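Local coordinates for conserved hypothetical protein (Streptococcus pneumoniae, PDB 2GK4) that is of uncharacterised function but, as a DNA/pantothenate metabolism flavoprotein with a Rossmann-like domain, probably takes part in coenzyme A biosynthesis, at residues L48-R53 and L63-I68. Sequence-based numbering, arbitrary orientation. Where two conformers were deposited one is given.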
loop_
_atom_site.group_PDB
_atom_site.type_symbol
_atom_site.label_atom_id
_atom_site.label_comp_id
_atom_site.label_asym_id
_atom_site.label_seq_id
_atom_site.Cartn_x
_atom_site.Cartn_y
_atom_site.Cartn_z
ATOM N N LEU A 48 -21.285 -2.158 -3.129
ATOM C CA LEU A 48 -19.966 -2.703 -2.794
ATOM C C LEU A 48 -19.084 -1.637 -2.179
ATOM O O LEU A 48 -18.793 -0.622 -2.828
ATOM C CB LEU A 48 -19.271 -3.234 -4.066
ATOM C CG LEU A 48 -17.836 -3.744 -3.875
ATOM C CD1 LEU A 48 -17.784 -4.979 -2.954
ATOM C CD2 LEU A 48 -17.150 -4.045 -5.229
ATOM N N ILE A 49 -18.672 -1.862 -0.935
ATOM C CA ILE A 49 -17.673 -1.035 -0.289
ATOM C C ILE A 49 -16.337 -1.717 -0.537
ATOM O O ILE A 49 -16.150 -2.902 -0.198
ATOM C CB ILE A 49 -17.944 -0.921 1.225
ATOM C CG1 ILE A 49 -19.366 -0.394 1.462
ATOM C CG2 ILE A 49 -16.863 -0.061 1.925
ATOM C CD1 ILE A 49 -19.681 0.924 0.753
ATOM N N THR A 50 -15.424 -0.986 -1.157
ATOM C CA THR A 50 -14.168 -1.585 -1.556
ATOM C C THR A 50 -13.013 -0.561 -1.495
ATOM O O THR A 50 -13.163 0.535 -0.939
ATOM C CB THR A 50 -14.377 -2.305 -2.932
ATOM O OG1 THR A 50 -13.240 -3.111 -3.269
ATOM C CG2 THR A 50 -14.699 -1.255 -4.048
ATOM N N THR A 51 -11.858 -0.935 -2.029
ATOM C CA THR A 51 -10.619 -0.193 -1.767
ATOM C C THR A 51 -9.863 -0.052 -3.080
ATOM O O THR A 51 -10.242 -0.667 -4.108
ATOM C CB THR A 51 -9.774 -0.856 -0.622
ATOM O OG1 THR A 51 -9.330 -2.178 -1.015
ATOM C CG2 THR A 51 -10.595 -0.985 0.625
ATOM N N LYS A 52 -8.862 0.829 -3.071
ATOM C CA LYS A 52 -8.143 1.190 -4.280
ATOM C C LYS A 52 -7.516 0.005 -5.019
ATOM O O LYS A 52 -7.663 -0.104 -6.237
ATOM C CB LYS A 52 -7.092 2.267 -3.969
ATOM C CG LYS A 52 -6.675 3.056 -5.195
ATOM C CD LYS A 52 -7.854 3.843 -5.794
ATOM C CE LYS A 52 -7.358 5.043 -6.594
ATOM N NZ LYS A 52 -8.368 6.152 -6.674
ATOM N N ARG A 53 -6.842 -0.873 -4.284
ATOM C CA ARG A 53 -6.130 -2.018 -4.852
ATOM C C ARG A 53 -7.006 -3.250 -5.124
ATOM O O ARG A 53 -6.525 -4.266 -5.660
ATOM C CB ARG A 53 -4.964 -2.392 -3.925
ATOM C CG ARG A 53 -4.050 -1.203 -3.579
ATOM C CD ARG A 53 -3.346 -1.402 -2.245
ATOM N NE ARG A 53 -2.202 -2.305 -2.343
ATOM C CZ ARG A 53 -2.261 -3.633 -2.233
ATOM N NH1 ARG A 53 -1.143 -4.350 -2.342
ATOM N NH2 ARG A 53 -3.417 -4.246 -2.017
ATOM N N LEU A 63 -25.402 -2.200 -9.504
ATOM C CA LEU A 63 -24.235 -2.083 -8.632
ATOM C C LEU A 63 -23.883 -0.627 -8.356
ATOM O O LEU A 63 -23.796 0.209 -9.290
ATOM C CB LEU A 63 -23.046 -2.799 -9.264
ATOM C CG LEU A 63 -21.713 -2.728 -8.518
ATOM C CD1 LEU A 63 -21.815 -3.503 -7.197
ATOM C CD2 LEU A 63 -20.588 -3.258 -9.443
ATOM N N SER A 64 -23.669 -0.327 -7.072
ATOM C CA SER A 64 -23.087 0.941 -6.654
ATOM C C SER A 64 -21.776 0.615 -5.953
ATOM O O SER A 64 -21.706 -0.319 -5.148
ATOM C CB SER A 64 -23.981 1.669 -5.650
ATOM O OG SER A 64 -25.309 1.761 -6.119
ATOM N N ILE A 65 -20.742 1.377 -6.262
ATOM C CA ILE A 65 -19.435 1.141 -5.645
ATOM C C ILE A 65 -19.034 2.366 -4.836
ATOM O O ILE A 65 -19.193 3.505 -5.299
ATOM C CB ILE A 65 -18.368 0.788 -6.712
ATOM C CG1 ILE A 65 -18.730 -0.515 -7.449
ATOM C CG2 ILE A 65 -16.942 0.716 -6.102
ATOM C CD1 ILE A 65 -17.699 -0.921 -8.521
ATOM N N ARG A 66 -18.535 2.129 -3.629
ATOM C CA ARG A 66 -17.954 3.187 -2.839
ATOM C C ARG A 66 -16.536 2.765 -2.467
ATOM O O ARG A 66 -16.332 1.689 -1.902
ATOM C CB ARG A 66 -18.794 3.429 -1.594
ATOM C CG ARG A 66 -18.104 4.352 -0.571
ATOM C CD ARG A 66 -18.272 5.832 -0.925
ATOM N NE ARG A 66 -19.672 6.169 -1.210
ATOM C CZ ARG A 66 -20.168 7.406 -1.256
ATOM N NH1 ARG A 66 -19.394 8.462 -1.026
ATOM N NH2 ARG A 66 -21.450 7.589 -1.528
ATOM N N GLU A 67 -15.554 3.589 -2.814
ATOM C CA GLU A 67 -14.187 3.291 -2.468
ATOM C C GLU A 67 -13.854 3.989 -1.141
ATOM O O GLU A 67 -14.240 5.151 -0.921
ATOM C CB GLU A 67 -13.242 3.749 -3.584
ATOM C CG GLU A 67 -12.036 2.885 -3.788
ATOM C CD GLU A 67 -11.467 2.971 -5.214
ATOM O OE1 GLU A 67 -10.347 2.466 -5.430
ATOM O OE2 GLU A 67 -12.134 3.522 -6.125
ATOM N N ILE A 68 -13.190 3.267 -0.250
ATOM C CA ILE A 68 -12.750 3.820 1.027
ATOM C C ILE A 68 -11.258 3.572 1.163
ATOM O O ILE A 68 -10.666 2.822 0.370
ATOM C CB ILE A 68 -13.491 3.197 2.221
ATOM C CG1 ILE A 68 -13.227 1.679 2.289
ATOM C CG2 ILE A 68 -14.995 3.534 2.151
ATOM C CD1 ILE A 68 -13.430 1.099 3.644
HETATM O O HOH W 1 -8.357 2.279 -0.768
#
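Leu48 N donates to Ser64 O at 2.8 Å, the first of four backbone hydrogen bonds between the two parallel segments. Leu48 O then accepts from Arg66 N, Thr50 N gives to Arg66 O, and Thr50 O receives Ile68 N at 2.8 Å; all four are nearly straight. Past the last of them a water continues the pairing, accepting from Lys52 N and donating to Ile68 O at 2.6 Å.

Ile49 and Arg66 sit on one face of the sheet, side by side and pointing the same way. From CB of Ile49, in one of its two modelled conformers, two branches part. CG2, anti to the backbone N, meets Ile68 CD1 at 4.0 Å, the two side chains crossing at about a right angle. CG1 stands beside the backbone N and, with chi2 at -55°, carries CD1 to Arg66 CB at 3.5 Å and less closely to CG. Beyond CG the arginine bends away, and its side chain also touches Glu77 of helix 71-81. Leu74 of that helix and Met92 add apolar contacts to Ile68, beside Asp73 and Glu77.

On the opposite face Thr50 turns its CG2 methyl to Ile65 CG2, 3.6 Å away, while its OG1 is hydrogen-bonded to Ser10 OG. Leu48 CB touches Leu63 CD1 at 4.0 Å, and helix 30-41 packs against both leucines.

Strand 63-67 is the outermost on this side of the Rossmann-like sheet within the chain, and strand 45-50 ties it to strand 5-9. The chemistry divides accordingly: main-chain bonds fix the parallel register, aliphatic groups of Leu48, Leu63 and Ile68 pack this edge of the sheet between helices 30-41 and 71-81, and exposed Arg66 and Glu67 bring charged groups to its opposite faces.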